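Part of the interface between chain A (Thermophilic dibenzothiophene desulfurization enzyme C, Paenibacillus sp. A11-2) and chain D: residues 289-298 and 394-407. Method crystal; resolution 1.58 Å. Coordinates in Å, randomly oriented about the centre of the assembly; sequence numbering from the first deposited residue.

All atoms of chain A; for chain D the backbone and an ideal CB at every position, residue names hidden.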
ATOM      1  N   ALA A 289     -23.691   6.388   9.450  1.00 25.94           N
ATOM      2  CA  ALA A 289     -22.351   5.939   9.088  1.00 27.21           C
ATOM      3  C   ALA A 289     -22.392   4.762   8.125  1.00 18.54           C
ATOM      4  O   ALA A 289     -21.464   4.579   7.325  1.00 21.60           O
ATOM      5  CB  ALA A 289     -21.564   5.558  10.345  1.00 38.99           C
ATOM      6  N   THR A 290     -23.454   3.953   8.175  1.00 20.93           N
ATOM      7  CA  THR A 290     -23.533   2.802   7.289  1.00 14.98           C
ATOM      8  C   THR A 290     -23.795   3.203   5.844  1.00 20.55           C
ATOM      9  O   THR A 290     -23.731   2.351   4.953  1.00 19.99           O
ATOM     10  CB  THR A 290     -24.632   1.853   7.767  1.00 23.20           C
ATOM     11  OG1 THR A 290     -25.834   2.596   7.965  1.00 29.57           O
ATOM     12  CG2 THR A 290     -24.247   1.167   9.083  1.00 24.76           C
ATOM     13  N   GLU A 291     -24.087   4.473   5.592  1.00 18.78           N
ATOM     14  CA  GLU A 291     -24.216   5.001   4.246  1.00 17.69           C
ATOM     15  C   GLU A 291     -23.031   5.865   3.842  1.00 14.45           C
ATOM     16  O   GLU A 291     -23.024   6.418   2.740  1.00 18.81           O
ATOM     17  CB  GLU A 291     -25.507   5.817   4.132  1.00 24.77           C
ATOM     18  CG  GLU A 291     -26.755   5.057   4.529  1.00 32.97           C
ATOM     19  CD  GLU A 291     -27.293   4.189   3.409  1.00 55.11           C
ATOM     20  OE1 GLU A 291     -28.198   4.657   2.685  1.00 73.67           O
ATOM     21  OE2 GLU A 291     -26.816   3.045   3.249  1.00 56.45           O
ATOM     22  N   ASP A 292     -22.051   6.009   4.695  1.00 15.52           N
ATOM     23  CA  ASP A 292     -20.920   6.871   4.368  1.00 15.56           C
ATOM     24  C   ASP A 292     -20.077   6.245   3.255  1.00 16.16           C
ATOM     25  O   ASP A 292     -19.763   5.051   3.320  1.00 16.80           O
ATOM     26  CB  ASP A 292     -20.092   7.093   5.620  1.00 16.01           C
ATOM     27  CG  ASP A 292     -18.952   8.032   5.388  1.00 22.82           C
ATOM     28  OD1 ASP A 292     -17.876   7.566   4.970  1.00 15.22           O
ATOM     29  OD2 ASP A 292     -19.145   9.241   5.622  1.00 21.93           O
ATOM     30  N   PRO A 293     -19.684   7.007   2.225  1.00 15.89           N
ATOM     31  CA  PRO A 293     -18.923   6.400   1.120  1.00 15.11           C
ATOM     32  C   PRO A 293     -17.577   5.834   1.538  1.00 14.09           C
ATOM     33  O   PRO A 293     -17.112   4.848   0.956  1.00 13.97           O
ATOM     34  CB  PRO A 293     -18.754   7.564   0.127  1.00 17.77           C
ATOM     35  CG  PRO A 293     -18.889   8.795   0.971  1.00 21.23           C
ATOM     36  CD  PRO A 293     -19.908   8.442   2.012  1.00 15.73           C
ATOM     37  N   TYR A 294     -16.926   6.436   2.526  1.00 13.22           N
ATOM     38  CA  TYR A 294     -15.602   5.998   2.929  1.00 12.18           C
ATOM     39  C   TYR A 294     -15.686   4.838   3.913  1.00 13.09           C
ATOM     40  O   TYR A 294     -14.847   3.931   3.866  1.00 13.84           O
ATOM     41  CB  TYR A 294     -14.822   7.199   3.486  1.00 14.70           C
ATOM     42  CG  TYR A 294     -14.772   8.338   2.481  1.00 14.20           C
ATOM     43  CD1 TYR A 294     -14.327   8.119   1.194  1.00 14.69           C
ATOM     44  CD2 TYR A 294     -15.220   9.611   2.803  1.00 17.32           C
ATOM     45  CE1 TYR A 294     -14.291   9.132   0.252  1.00 15.50           C
ATOM     46  CE2 TYR A 294     -15.196  10.643   1.855  1.00 17.03           C
ATOM     47  CZ  TYR A 294     -14.727  10.395   0.592  1.00 16.97           C
ATOM     48  OH  TYR A 294     -14.688  11.406  -0.354  1.00 18.55           O
ATOM     49  N   VAL A 295     -16.700   4.830   4.781  1.00 13.44           N
ATOM     50  CA  VAL A 295     -16.978   3.644   5.589  1.00 12.66           C
ATOM     51  C   VAL A 295     -17.235   2.451   4.682  1.00 13.08           C
ATOM     52  O   VAL A 295     -16.660   1.374   4.871  1.00 13.66           O
ATOM     53  CB  VAL A 295     -18.161   3.894   6.547  1.00 14.72           C
ATOM     54  CG1 VAL A 295     -18.570   2.602   7.236  1.00 16.25           C
ATOM     55  CG2 VAL A 295     -17.795   4.955   7.598  1.00 14.82           C
ATOM     56  N   LEU A 296     -18.094   2.633   3.671  1.00 13.39           N
ATOM     57  CA  LEU A 296     -18.419   1.536   2.766  1.00 13.35           C
ATOM     58  C   LEU A 296     -17.190   1.085   1.987  1.00 14.62           C
ATOM     59  O   LEU A 296     -17.014  -0.113   1.739  1.00 14.39           O
ATOM     60  CB  LEU A 296     -19.539   1.951   1.820  1.00 14.75           C
ATOM     61  CG  LEU A 296     -20.925   2.037   2.457  1.00 16.16           C
ATOM     62  CD1 LEU A 296     -21.903   2.777   1.559  1.00 19.39           C
ATOM     63  CD2 LEU A 296     -21.439   0.644   2.771  1.00 20.87           C
ATOM     64  N   ALA A 297     -16.300   2.018   1.634  1.00 12.75           N
ATOM     65  CA  ALA A 297     -15.087   1.637   0.916  1.00 17.29           C
ATOM     66  C   ALA A 297     -14.150   0.801   1.785  1.00 16.41           C
ATOM     67  O   ALA A 297     -13.495  -0.122   1.284  1.00 15.68           O
ATOM     68  CB  ALA A 297     -14.361   2.880   0.401  1.00 15.83           C
ATOM     69  N   ILE A 298     -14.036   1.118   3.078  1.00 13.68           N
ATOM     70  CA  ILE A 298     -13.179   0.316   3.952  1.00 12.97           C
ATOM     71  C   ILE A 298     -13.711  -1.111   4.040  1.00 13.37           C
ATOM     72  O   ILE A 298     -12.958  -2.085   3.881  1.00 13.50           O
ATOM     73  CB  ILE A 298     -13.058   0.969   5.347  1.00 12.90           C
ATOM     74  CG1 ILE A 298     -12.216   2.245   5.242  1.00 19.46           C
ATOM     75  CG2 ILE A 298     -12.417   0.005   6.347  1.00 20.53           C
ATOM     76  CD1 ILE A 298     -12.263   3.139   6.475  1.00 26.32           C
TER
ATOM     77  N   UNK D 394     -17.265  -0.998  -7.560  1.00 12.34           N
ATOM     78  CA  UNK D 394     -17.243  -2.406  -7.186  1.00 13.27           C
ATOM     79  C   UNK D 394     -16.914  -2.559  -5.709  1.00 14.66           C
ATOM     80  O   UNK D 394     -17.533  -3.364  -5.003  1.00 13.62           O
ATOM     81  CB  UNK D 394     -16.232  -3.175  -8.039  1.00 13.27           C
ATOM     82  N   UNK D 395     -15.964  -1.767  -5.219  1.00 12.17           N
ATOM     83  CA  UNK D 395     -15.627  -1.779  -3.797  1.00 12.15           C
ATOM     84  C   UNK D 395     -16.834  -1.362  -2.959  1.00 16.48           C
ATOM     85  O   UNK D 395     -17.144  -1.987  -1.942  1.00 13.71           O
ATOM     86  CB  UNK D 395     -14.441  -0.854  -3.518  1.00 12.15           C
ATOM     87  N   UNK D 396     -17.522  -0.289  -3.359  1.00 13.50           N
ATOM     88  CA  UNK D 396     -18.698   0.150  -2.599  1.00 15.77           C
ATOM     89  C   UNK D 396     -19.771  -0.928  -2.595  1.00 14.31           C
ATOM     90  O   UNK D 396     -20.420  -1.170  -1.570  1.00 15.46           O
ATOM     91  CB  UNK D 396     -19.262   1.448  -3.180  1.00 15.77           C
ATOM     92  N   UNK D 397     -19.934  -1.615  -3.721  1.00 13.20           N
ATOM     93  CA  UNK D 397     -20.936  -2.671  -3.811  1.00 13.93           C
ATOM     94  C   UNK D 397     -20.620  -3.804  -2.844  1.00 16.53           C
ATOM     95  O   UNK D 397     -21.507  -4.296  -2.136  1.00 16.80           O
ATOM     96  CB  UNK D 397     -21.022  -3.207  -5.242  1.00 13.93           C
ATOM     97  N   UNK D 398     -19.363  -4.241  -2.792  1.00 12.74           N
ATOM     98  CA  UNK D 398     -19.001  -5.286  -1.841  1.00 11.23           C
ATOM     99  C   UNK D 398     -19.170  -4.779  -0.411  1.00 16.07           C
ATOM    100  O   UNK D 398     -19.601  -5.526   0.475  1.00 15.40           O
ATOM    101  CB  UNK D 398     -17.564  -5.755  -2.076  1.00 11.23           C
ATOM    102  N   UNK D 399     -18.844  -3.502  -0.160  1.00 13.51           N
ATOM    103  CA  UNK D 399     -19.006  -2.954   1.177  1.00 14.61           C
ATOM    104  C   UNK D 399     -20.458  -2.869   1.608  1.00 14.52           C
ATOM    105  O   UNK D 399     -20.784  -3.130   2.770  1.00 14.00           O
ATOM    106  CB  UNK D 399     -18.369  -1.565   1.250  1.00 14.61           C
ATOM    107  N   UNK D 400     -21.336  -2.456   0.689  1.00 13.29           N
ATOM    108  CA  UNK D 400     -22.763  -2.346   0.957  1.00 14.65           C
ATOM    109  C   UNK D 400     -23.367  -3.718   1.218  1.00 16.40           C
ATOM    110  O   UNK D 400     -24.256  -3.859   2.064  1.00 14.94           O
ATOM    111  CB  UNK D 400     -23.478  -1.664  -0.211  1.00 14.65           C
ATOM    112  N   UNK D 401     -22.867  -4.752   0.534  1.00 13.78           N
ATOM    113  CA  UNK D 401     -23.293  -6.114   0.843  1.00 17.96           C
ATOM    114  C   UNK D 401     -22.821  -6.536   2.230  1.00 16.01           C
ATOM    115  O   UNK D 401     -23.619  -7.008   3.047  1.00 17.28           O
ATOM    116  CB  UNK D 401     -22.765  -7.089  -0.211  1.00 17.96           C
ATOM    117  N   UNK D 402     -21.525  -6.376   2.523  1.00 14.49           N
ATOM    118  CA  UNK D 402     -20.992  -6.897   3.773  1.00 14.79           C
ATOM    119  C   UNK D 402     -21.565  -6.149   4.967  1.00 15.27           C
ATOM    120  O   UNK D 402     -21.933  -6.764   5.978  1.00 18.63           O
ATOM    121  CB  UNK D 402     -19.465  -6.809   3.779  1.00 14.79           C
ATOM    122  N   UNK D 403     -21.649  -4.829   4.874  1.00 14.99           N
ATOM    123  CA  UNK D 403     -22.094  -4.044   6.017  1.00 16.87           C
ATOM    124  C   UNK D 403     -23.616  -4.002   6.129  1.00 19.36           C
ATOM    125  O   UNK D 403     -24.153  -4.122   7.235  1.00 18.31           O
ATOM    126  CB  UNK D 403     -21.541  -2.621   5.919  1.00 16.87           C
ATOM    127  N   UNK D 404     -24.326  -3.825   5.017  1.00 16.05           N
ATOM    128  CA  UNK D 404     -25.764  -3.577   5.051  1.00 16.17           C
ATOM    129  C   UNK D 404     -26.601  -4.727   4.498  1.00 17.17           C
ATOM    130  O   UNK D 404     -27.833  -4.610   4.452  1.00 17.20           O
ATOM    131  CB  UNK D 404     -26.079  -2.303   4.265  1.00 16.17           C
ATOM    132  N   UNK D 405     -25.971  -5.840   4.113  1.00 19.35           N
ATOM    133  CA  UNK D 405     -26.660  -7.021   3.574  1.00 19.22           C
ATOM    134  C   UNK D 405     -27.486  -6.693   2.336  1.00 22.21           C
ATOM    135  O   UNK D 405     -28.532  -7.304   2.096  1.00 22.76           O
ATOM    136  CB  UNK D 405     -27.565  -7.635   4.644  1.00 19.22           C
ATOM    137  N   UNK D 406     -27.032  -5.730   1.542  1.00 16.95           N
ATOM    138  CA  UNK D 406     -27.698  -5.328   0.309  1.00 21.29           C
ATOM    139  C   UNK D 406     -26.889  -5.848  -0.874  1.00 21.32           C
ATOM    140  O   UNK D 406     -25.705  -5.527  -1.004  1.00 17.08           O
ATOM    141  CB  UNK D 406     -27.860  -3.808   0.237  1.00 21.29           C
ATOM    142  N   UNK D 407     -27.514  -6.673  -1.711  1.00 20.85           N
ATOM    143  CA  UNK D 407     -26.834  -7.135  -2.913  1.00 19.32           C
ATOM    144  C   UNK D 407     -26.767  -6.015  -3.946  1.00 16.85           C
ATOM    145  O   UNK D 407     -27.594  -5.098  -3.943  1.00 18.45           O
ATOM    146  CB  UNK D 407     -27.543  -8.359  -3.496  1.00 19.32           C
TER

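The chain D helix crosses the start of the chain A helix at 85°, with axes 7.6 Å apart at closest approach; the CBs of 397 and 401 point away from this stretch, while 399, 403 and 404 point toward it. At 394 the ideal CB has no atom of this stretch within 5.5 Å, and many residues would serve; it is D:Lys394, paired with the residue at 397.

Position 395 points sideways, its CB 4.9 Å from A:Ala297 O, beside the methyl of that alanine. A medium apolar side chain would fill the space. D:Ile395 does so, its CG2 4.2 Å from A:Ala297 CB and 3.5 Å from A:Ala297 O.

Position 396 also points sideways, its ideal CB 5.0 Å from A:Leu296 CB. A long side chain could run past the leucine toward the carbonyl of A:Glu291, where a donor would be useful; arginine, or lysine with a water between, would suit. The residue is D:Arg396, extended in chi1 to chi3. A:Leu296 CD1 lies over one face of its guanidinium, 3.6 Å from D:Arg396 NH2, and water 2 bridges the remaining gap, donating to A:Glu291 O (2.8 Å) and accepting from D:Arg396 NH2 (2.9 Å).

Position 397 points away and 398 sideways, neither CB near this stretch, so many residues would serve; they are D:Glu397, whose OE1 forms a salt bridge with D:Lys394 NZ (2.8 Å), and D:Val398.

Position 399 is the most restrictive. Its ideal CB would lie 2.0 Å from A:Leu296 O, a clash, so glycine is the natural fit although phi/psi of -66/-41 is ordinary helix. D:Gly399 lets the backbones close to 4.8 Å between its CA and A:Leu296 CA, and its CA makes a CA-H...O contact with A:Leu296 O at 3.5 Å.

At 400 the CB is 4.3 Å from A:Leu296 CD2, and a small or medium residue, polar or apolar, could flank the leucine. D:Asn400 has its OD1 4.1 Å from A:Leu296 CD2.

Positions 401 and 402 have no atom of this stretch near their CBs, which sets no preference; they hold D:Trp401 and D:Phe402.

Position 403 points toward chain A, its ideal CB 4.5 Å from A:Leu296 CD2, with A:Val295 and A:Thr290 nearby. A branched apolar residue would suit. D:Leu403 places CD2 4.1 Å from A:Leu296 CD2, 4.0 Å from A:Val295 CG1 and 3.8 Å from A:Thr290 CA. With 396, 399 and 400 it completes the hole holding A:Leu296.

At 404 the CB lies 5.3 Å from A:Thr290 O, inviting a donor such as asparagine or glutamine. D:Asn404 ND2 donates to A:Thr290 O (2.9 Å, 167°) and to D:Asn400 OD1 (2.9 Å), while water 1 links its OD1 weakly to A:Thr290 OG1.

Position 405 has positive phi (58°), which favours glycine or asparagine but is filled by D:His405, out of reach.

Position 406 points toward this stretch, with the A:Glu291 carboxylate beyond, so a long basic residue suits. D:Arg406 NH2 forms a long salt bridge with A:Glu291 OE2 (3.9 Å), through charge alone. Position 407 has nothing of this stretch within 5.5 Å of its ideal CB, so no demand is set there; it is D:Phe407.

Chain D 394-407: KIREVGNWFLNHRF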
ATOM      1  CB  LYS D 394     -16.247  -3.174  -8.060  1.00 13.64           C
ATOM      2  CG  LYS D 394     -16.708  -3.320  -9.517  1.00 15.57           C
ATOM      3  CD  LYS D 394     -17.772  -4.410  -9.693  1.00 12.80           C
ATOM      4  CE  LYS D 394     -18.661  -4.169 -10.889  1.00 14.65           C
ATOM      5  NZ  LYS D 394     -19.558  -3.022 -10.651  1.00 16.19           N
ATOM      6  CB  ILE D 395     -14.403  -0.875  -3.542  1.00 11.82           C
ATOM      7  CG1 ILE D 395     -13.150  -1.553  -4.101  1.00 12.29           C
ATOM      8  CG2 ILE D 395     -14.232  -0.566  -2.058  1.00 15.28           C
ATOM      9  CD1 ILE D 395     -11.982  -0.620  -4.313  1.00 16.75           C
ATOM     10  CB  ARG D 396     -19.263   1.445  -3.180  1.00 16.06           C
ATOM     11  CG  ARG D 396     -20.331   2.078  -2.315  1.00 15.79           C
ATOM     12  CD  ARG D 396     -21.097   3.140  -3.059  1.00 20.27           C
ATOM     13  NE  ARG D 396     -21.990   3.896  -2.175  1.00 22.01           N
ATOM     14  CZ  ARG D 396     -23.210   3.504  -1.808  1.00 30.73           C
ATOM     15  NH1 ARG D 396     -23.712   2.350  -2.233  1.00 25.60           N
ATOM     16  NH2 ARG D 396     -23.936   4.273  -0.998  1.00 22.81           N
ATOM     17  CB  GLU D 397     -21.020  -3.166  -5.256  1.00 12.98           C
ATOM     18  CG  GLU D 397     -21.764  -2.185  -6.145  1.00 15.61           C
ATOM     19  CD  GLU D 397     -21.393  -2.269  -7.627  1.00 17.73           C
ATOM     20  OE1 GLU D 397     -20.677  -3.201  -8.045  1.00 16.45           O
ATOM     21  OE2 GLU D 397     -21.812  -1.363  -8.380  1.00 23.98           O
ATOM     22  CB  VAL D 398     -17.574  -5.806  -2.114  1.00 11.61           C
ATOM     23  CG1 VAL D 398     -17.144  -6.809  -1.047  1.00 13.20           C
ATOM     24  CG2 VAL D 398     -17.498  -6.438  -3.476  1.00 13.58           C
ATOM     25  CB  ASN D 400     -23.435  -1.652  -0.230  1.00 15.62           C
ATOM     26  CG  ASN D 400     -24.776  -1.022   0.114  1.00 17.18           C
ATOM     27  OD1 ASN D 400     -25.042  -0.663   1.256  1.00 17.91           O
ATOM     28  ND2 ASN D 400     -25.605  -0.839  -0.901  1.00 20.56           N
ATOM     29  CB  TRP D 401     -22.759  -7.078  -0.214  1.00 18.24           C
ATOM     30  CG  TRP D 401     -22.759  -8.498   0.239  1.00 17.38           C
ATOM     31  CD1 TRP D 401     -23.837  -9.328   0.326  1.00 25.59           C
ATOM     32  CD2 TRP D 401     -21.628  -9.260   0.673  1.00 16.31           C
ATOM     33  NE1 TRP D 401     -23.442 -10.565   0.781  1.00 23.43           N
ATOM     34  CE2 TRP D 401     -22.090 -10.547   0.998  1.00 24.06           C
ATOM     35  CE3 TRP D 401     -20.262  -8.978   0.810  1.00 25.98           C
ATOM     36  CZ2 TRP D 401     -21.243 -11.550   1.453  1.00 22.47           C
ATOM     37  CZ3 TRP D 401     -19.416  -9.983   1.260  1.00 24.11           C
ATOM     38  CH2 TRP D 401     -19.915 -11.252   1.578  1.00 27.60           C
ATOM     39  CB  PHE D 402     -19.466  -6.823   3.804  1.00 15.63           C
ATOM     40  CG  PHE D 402     -18.882  -7.549   4.972  1.00 16.90           C
ATOM     41  CD1 PHE D 402     -18.577  -8.887   4.879  1.00 16.05           C
ATOM     42  CD2 PHE D 402     -18.719  -6.917   6.185  1.00 17.33           C
ATOM     43  CE1 PHE D 402     -18.086  -9.585   5.989  1.00 18.08           C
ATOM     44  CE2 PHE D 402     -18.240  -7.597   7.272  1.00 17.27           C
ATOM     45  CZ  PHE D 402     -17.918  -8.937   7.172  1.00 19.58           C
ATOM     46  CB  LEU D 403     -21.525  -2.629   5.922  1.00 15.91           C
ATOM     47  CG  LEU D 403     -21.927  -1.663   7.036  1.00 19.92           C
ATOM     48  CD1 LEU D 403     -21.491  -2.159   8.401  1.00 16.24           C
ATOM     49  CD2 LEU D 403     -21.354  -0.272   6.745  1.00 17.30           C
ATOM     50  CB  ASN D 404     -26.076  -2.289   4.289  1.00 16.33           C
ATOM     51  CG  ASN D 404     -25.463  -1.070   4.947  1.00 20.48           C
ATOM     52  OD1 ASN D 404     -25.557  -0.897   6.155  1.00 20.99           O
ATOM     53  ND2 ASN D 404     -24.819  -0.232   4.154  1.00 19.86           N
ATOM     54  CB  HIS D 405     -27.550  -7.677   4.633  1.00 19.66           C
ATOM     55  CG  HIS D 405     -26.887  -7.836   5.965  1.00 22.76           C
ATOM     56  ND1 HIS D 405     -25.682  -8.481   6.129  1.00 39.24           N
ATOM     57  CD2 HIS D 405     -27.271  -7.433   7.200  1.00 39.70           C
ATOM     58  CE1 HIS D 405     -25.347  -8.464   7.407  1.00 36.72           C
ATOM     59  NE2 HIS D 405     -26.295  -7.837   8.079  1.00 36.61           N
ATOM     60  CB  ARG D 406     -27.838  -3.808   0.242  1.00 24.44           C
ATOM     61  CG  ARG D 406     -28.813  -3.232   1.260  1.00 31.90           C
ATOM     62  CD  ARG D 406     -29.028  -1.738   1.029  1.00 52.78           C
ATOM     63  NE  ARG D 406     -28.815  -0.948   2.243  1.00 65.90           N
ATOM     64  CZ  ARG D 406     -29.776  -0.462   3.029  1.00 69.49           C
ATOM     65  NH1 ARG D 406     -31.058  -0.664   2.750  1.00 76.78           N
ATOM     66  NH2 ARG D 406     -29.443   0.242   4.106  1.00 68.84           N
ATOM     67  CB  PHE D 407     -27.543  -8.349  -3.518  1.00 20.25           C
ATOM     68  CG  PHE D 407     -27.435  -9.591  -2.684  1.00 15.71           C
ATOM     69  CD1 PHE D 407     -26.211 -10.175  -2.438  1.00 18.73           C
ATOM     70  CD2 PHE D 407     -28.566 -10.180  -2.153  1.00 23.26           C
ATOM     71  CE1 PHE D 407     -26.112 -11.314  -1.666  1.00 22.22           C
ATOM     72  CE2 PHE D 407     -28.472 -11.321  -1.384  1.00 23.10           C
ATOM     73  CZ  PHE D 407     -27.250 -11.889  -1.140  1.00 22.94           C
TER
HETATM   74  O   HOH W   1     -27.490   1.577   6.031  1.00 56.27           O
HETATM   75  O   HOH W   2     -22.162   6.315   0.071  1.00 29.85           O
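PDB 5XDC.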